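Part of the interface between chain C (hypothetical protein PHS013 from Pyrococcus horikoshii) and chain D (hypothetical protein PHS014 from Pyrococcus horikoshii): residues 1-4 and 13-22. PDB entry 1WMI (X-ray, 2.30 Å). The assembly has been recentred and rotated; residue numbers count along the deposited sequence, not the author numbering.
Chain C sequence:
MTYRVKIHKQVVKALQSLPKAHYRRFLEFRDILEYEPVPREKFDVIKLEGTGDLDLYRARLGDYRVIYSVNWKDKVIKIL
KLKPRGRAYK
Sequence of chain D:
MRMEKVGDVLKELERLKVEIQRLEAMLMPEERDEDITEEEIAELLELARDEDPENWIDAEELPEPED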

ATOM      1  N   MET C   1      -9.981 -18.802  16.016  1.00 62.06           N
ATOM      2  CA  MET C   1      -8.895 -19.827  15.946  1.00 60.26           C
ATOM      3  C   MET C   1      -8.260 -19.865  14.538  1.00 57.08           C
ATOM      4  O   MET C   1      -8.966 -20.202  13.577  1.00 58.80           O
ATOM      5  CB  MET C   1      -9.500 -21.198  16.295  1.00 62.33           C
ATOM      6  CG  MET C   1     -10.803 -21.137  17.113  1.00 65.98           C
ATOM      7  SD  MET C   1     -11.007 -22.538  18.255  1.00 71.10           S
ATOM      8  CE  MET C   1     -12.516 -22.046  19.135  1.00 67.75           C
ATOM      9  N   THR C   2      -6.967 -19.506  14.402  1.00 52.39           N
ATOM     10  CA  THR C   2      -6.301 -19.557  13.081  1.00 46.94           C
ATOM     11  C   THR C   2      -4.756 -19.674  12.920  1.00 43.65           C
ATOM     12  O   THR C   2      -4.250 -20.797  12.822  1.00 44.71           O
ATOM     13  CB  THR C   2      -6.754 -18.407  12.153  1.00 46.80           C
ATOM     14  OG1 THR C   2      -8.138 -18.130  12.370  1.00 44.61           O
ATOM     15  CG2 THR C   2      -6.610 -18.832  10.680  1.00 46.96           C
ATOM     16  N   TYR C   3      -4.014 -18.565  12.826  1.00 39.86           N
ATOM     17  CA  TYR C   3      -2.553 -18.630  12.630  1.00 37.40           C
ATOM     18  C   TYR C   3      -1.699 -18.442  13.889  1.00 36.32           C
ATOM     19  O   TYR C   3      -2.108 -17.800  14.852  1.00 34.46           O
ATOM     20  CB  TYR C   3      -2.110 -17.578  11.598  1.00 35.94           C
ATOM     21  CG  TYR C   3      -2.723 -17.715  10.214  1.00 34.34           C
ATOM     22  CD1 TYR C   3      -2.070 -18.415   9.192  1.00 35.02           C
ATOM     23  CD2 TYR C   3      -3.961 -17.166   9.936  1.00 33.21           C
ATOM     24  CE1 TYR C   3      -2.658 -18.569   7.922  1.00 33.29           C
ATOM     25  CE2 TYR C   3      -4.554 -17.314   8.688  1.00 34.87           C
ATOM     26  CZ  TYR C   3      -3.902 -18.010   7.688  1.00 33.74           C
ATOM     27  OH  TYR C   3      -4.519 -18.153   6.475  1.00 29.92           O
ATOM     28  N   ARG C   4      -0.488 -18.991  13.843  1.00 35.91           N
ATOM     29  CA  ARG C   4       0.461 -18.890  14.943  1.00 36.14           C
ATOM     30  C   ARG C   4       1.541 -17.899  14.542  1.00 32.23           C
ATOM     31  O   ARG C   4       2.229 -18.100  13.549  1.00 33.59           O
ATOM     32  CB  ARG C   4       1.089 -20.255  15.231  1.00 40.49           C
ATOM     33  CG  ARG C   4       0.734 -20.838  16.595  1.00 48.47           C
ATOM     34  CD  ARG C   4       1.375 -22.215  16.812  1.00 53.71           C
ATOM     35  NE  ARG C   4       0.920 -22.867  18.041  1.00 58.38           N
ATOM     36  CZ  ARG C   4       1.701 -23.152  19.081  1.00 60.26           C
ATOM     37  NH1 ARG C   4       1.187 -23.749  20.151  1.00 60.53           N
ATOM     38  NH2 ARG C   4       2.992 -22.841  19.057  1.00 61.31           N
TER
ATOM     39  N   LEU D  13     -12.561 -26.865   8.924  1.00 44.63           N
ATOM     40  CA  LEU D  13     -13.175 -25.620   8.478  1.00 42.94           C
ATOM     41  C   LEU D  13     -12.080 -24.562   8.451  1.00 42.83           C
ATOM     42  O   LEU D  13     -12.017 -23.747   7.530  1.00 43.91           O
ATOM     43  CB  LEU D  13     -14.282 -25.168   9.433  1.00 42.37           C
ATOM     44  CG  LEU D  13     -15.734 -25.528   9.115  1.00 41.31           C
ATOM     45  CD1 LEU D  13     -15.995 -25.244   7.649  1.00 41.94           C
ATOM     46  CD2 LEU D  13     -16.010 -26.974   9.420  1.00 42.27           C
ATOM     47  N   GLU D  14     -11.219 -24.584   9.468  1.00 41.19           N
ATOM     48  CA  GLU D  14     -10.107 -23.646   9.556  1.00 42.07           C
ATOM     49  C   GLU D  14      -9.217 -23.807   8.333  1.00 39.65           C
ATOM     50  O   GLU D  14      -8.768 -22.823   7.751  1.00 37.27           O
ATOM     51  CB  GLU D  14      -9.269 -23.900  10.816  1.00 44.69           C
ATOM     52  CG  GLU D  14      -9.542 -22.957  11.975  1.00 49.44           C
ATOM     53  CD  GLU D  14      -8.640 -23.239  13.167  1.00 52.61           C
ATOM     54  OE1 GLU D  14      -7.403 -23.229  12.990  1.00 54.32           O
ATOM     55  OE2 GLU D  14      -9.166 -23.471  14.278  1.00 52.96           O
ATOM     56  N   ARG D  15      -8.966 -25.056   7.951  1.00 38.83           N
ATOM     57  CA  ARG D  15      -8.126 -25.331   6.797  1.00 39.42           C
ATOM     58  C   ARG D  15      -8.705 -24.700   5.533  1.00 37.19           C
ATOM     59  O   ARG D  15      -7.962 -24.168   4.712  1.00 37.31           O
ATOM     60  CB  ARG D  15      -7.950 -26.841   6.588  1.00 42.50           C
ATOM     61  CG  ARG D  15      -6.481 -27.246   6.423  1.00 47.69           C
ATOM     62  CD  ARG D  15      -6.288 -28.571   5.677  1.00 50.17           C
ATOM     63  NE  ARG D  15      -6.962 -29.707   6.305  1.00 51.49           N
ATOM     64  CZ  ARG D  15      -6.728 -30.130   7.543  1.00 50.92           C
ATOM     65  NH1 ARG D  15      -7.390 -31.173   8.024  1.00 51.30           N
ATOM     66  NH2 ARG D  15      -5.837 -29.506   8.300  1.00 49.94           N
ATOM     67  N   LEU D  16     -10.023 -24.752   5.367  1.00 35.19           N
ATOM     68  CA  LEU D  16     -10.618 -24.147   4.181  1.00 35.19           C
ATOM     69  C   LEU D  16     -10.356 -22.643   4.175  1.00 33.86           C
ATOM     70  O   LEU D  16      -9.940 -22.075   3.166  1.00 34.76           O
ATOM     71  CB  LEU D  16     -12.130 -24.388   4.122  1.00 36.41           C
ATOM     72  CG  LEU D  16     -12.691 -25.725   3.624  1.00 39.61           C
ATOM     73  CD1 LEU D  16     -12.028 -26.113   2.315  1.00 39.25           C
ATOM     74  CD2 LEU D  16     -12.467 -26.797   4.664  1.00 41.20           C
ATOM     75  N   LYS D  17     -10.599 -22.009   5.314  1.00 30.36           N
ATOM     76  CA  LYS D  17     -10.405 -20.575   5.454  1.00 30.40           C
ATOM     77  C   LYS D  17      -8.993 -20.186   5.033  1.00 29.49           C
ATOM     78  O   LYS D  17      -8.797 -19.241   4.262  1.00 26.49           O
ATOM     79  CB  LYS D  17     -10.664 -20.158   6.905  1.00 30.17           C
ATOM     80  CG  LYS D  17     -10.894 -18.671   7.098  1.00 31.95           C
ATOM     81  CD  LYS D  17     -11.134 -18.341   8.559  1.00 33.05           C
ATOM     82  CE  LYS D  17      -9.838 -18.275   9.348  1.00 34.07           C
ATOM     83  NZ  LYS D  17      -9.385 -16.859   9.520  1.00 39.07           N
ATOM     84  N   VAL D  18      -8.012 -20.933   5.530  1.00 28.55           N
ATOM     85  CA  VAL D  18      -6.618 -20.668   5.210  1.00 28.49           C
ATOM     86  C   VAL D  18      -6.379 -20.720   3.701  1.00 30.60           C
ATOM     87  O   VAL D  18      -5.673 -19.870   3.147  1.00 30.02           O
ATOM     88  CB  VAL D  18      -5.682 -21.672   5.930  1.00 28.70           C
ATOM     89  CG1 VAL D  18      -4.248 -21.495   5.452  1.00 25.29           C
ATOM     90  CG2 VAL D  18      -5.756 -21.453   7.447  1.00 26.31           C
ATOM     91  N   GLU D  19      -6.969 -21.722   3.049  1.00 30.96           N
ATOM     92  CA  GLU D  19      -6.850 -21.891   1.606  1.00 30.77           C
ATOM     93  C   GLU D  19      -7.433 -20.680   0.889  1.00 30.48           C
ATOM     94  O   GLU D  19      -6.816 -20.140  -0.028  1.00 29.21           O
ATOM     95  CB  GLU D  19      -7.578 -23.164   1.162  1.00 32.49           C
ATOM     96  CG  GLU D  19      -6.959 -24.430   1.715  1.00 35.02           C
ATOM     97  CD  GLU D  19      -5.509 -24.599   1.296  1.00 38.19           C
ATOM     98  OE1 GLU D  19      -4.785 -25.365   1.964  1.00 42.49           O
ATOM     99  OE2 GLU D  19      -5.089 -23.972   0.299  1.00 40.21           O
ATOM    100  N   ILE D  20      -8.621 -20.250   1.310  1.00 30.39           N
ATOM    101  CA  ILE D  20      -9.253 -19.086   0.700  1.00 31.50           C
ATOM    102  C   ILE D  20      -8.387 -17.838   0.822  1.00 31.73           C
ATOM    103  O   ILE D  20      -8.229 -17.091  -0.143  1.00 31.49           O
ATOM    104  CB  ILE D  20     -10.607 -18.779   1.335  1.00 32.08           C
ATOM    105  CG1 ILE D  20     -11.594 -19.894   1.003  1.00 33.78           C
ATOM    106  CG2 ILE D  20     -11.130 -17.447   0.826  1.00 29.71           C
ATOM    107  CD1 ILE D  20     -13.006 -19.544   1.352  1.00 38.18           C
ATOM    108  N   GLN D  21      -7.838 -17.608   2.012  1.00 29.28           N
ATOM    109  CA  GLN D  21      -6.990 -16.441   2.229  1.00 29.31           C
ATOM    110  C   GLN D  21      -5.729 -16.603   1.392  1.00 28.41           C
ATOM    111  O   GLN D  21      -5.200 -15.634   0.849  1.00 27.29           O
ATOM    112  CB  GLN D  21      -6.642 -16.300   3.721  1.00 26.71           C
ATOM    113  CG  GLN D  21      -7.883 -16.132   4.591  1.00 27.81           C
ATOM    114  CD  GLN D  21      -7.607 -16.104   6.086  1.00 27.85           C
ATOM    115  OE1 GLN D  21      -7.015 -17.028   6.638  1.00 27.13           O
ATOM    116  NE2 GLN D  21      -8.060 -15.041   6.752  1.00 26.00           N
ATOM    117  N   ARG D  22      -5.261 -17.844   1.292  1.00 28.99           N
ATOM    118  CA  ARG D  22      -4.074 -18.161   0.510  1.00 28.75           C
ATOM    119  C   ARG D  22      -4.359 -17.711  -0.919  1.00 28.98           C
ATOM    120  O   ARG D  22      -3.552 -17.024  -1.532  1.00 30.46           O
ATOM    121  CB  ARG D  22      -3.822 -19.670   0.559  1.00 31.27           C
ATOM    122  CG  ARG D  22      -2.622 -20.183  -0.229  1.00 32.14           C
ATOM    123  CD  ARG D  22      -2.636 -21.702  -0.198  1.00 36.42           C
ATOM    124  NE  ARG D  22      -1.356 -22.294  -0.570  1.00 39.87           N
ATOM    125  CZ  ARG D  22      -1.041 -23.566  -0.352  1.00 39.72           C
ATOM    126  NH1 ARG D  22       0.143 -24.031  -0.719  1.00 40.46           N
ATOM    127  NH2 ARG D  22      -1.914 -24.372   0.238  1.00 40.02           N
TER

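A short, irregular chain terminus can bind a helix by reading a single stripe of its surface, and the contact between the start of chain C and a helix of chain D illustrates the principle well. The strongest polar link lies at the tip of an aromatic side chain: C:Tyr3 OH donates a hydrogen bond to D:Gln21 OE1 at 2.7 Å. The acceptor sits at the edge of the ring, near its plane, where the phenolic hydrogen can point at it directly. The amide of D:Gln21 is used at both ends, since its NE2 is hydrogen-bonded elsewhere in the structure.

One helical turn earlier, D:Lys17 NZ donates to C:Thr2 OG1, but at 3.4 Å this bond is weak. The same hydroxyl is engaged more closely within its own chain, with C:Thr2 OG1 donating to C:Met1 O at 2.5 Å.

Proximity alone does not make a polar bond, as D:Glu14 demonstrates. D:Glu14 OE2 lies 3.3 Å from C:Met1 O, yet both atoms are acceptors and no hydrogen bond joins them. Across the contact the carboxylate only packs: D:Glu14 OE2 lies a tight 3.1 Å from C:Met1 CB, and D:Glu14 OE1 lies 3.8 Å from C:Thr2 CA; OE1 is hydrogen-bonded elsewhere in the structure. The C:Met1 side chain then leads away from the helix and is poorly ordered.

D:Val18 supplies much of the apolar packing, and D:Lys17 CE adds to it, 3.5 Å from C:Thr2 CG2. D:Val18 CG2 lies 3.9 Å from C:Tyr3 CZ and 4.2 Å from C:Thr2 CG2, so that methyl touches both residues; both methyls lie near the phenol, with D:Val18 CG1 the closer to C:Tyr3 OH at 3.5 Å. The spacing of D:Glu14, D:Lys17, D:Val18 and D:Gln21 is that of a helix presenting one side. In all, the two stretches bury 317 Å², a modest area.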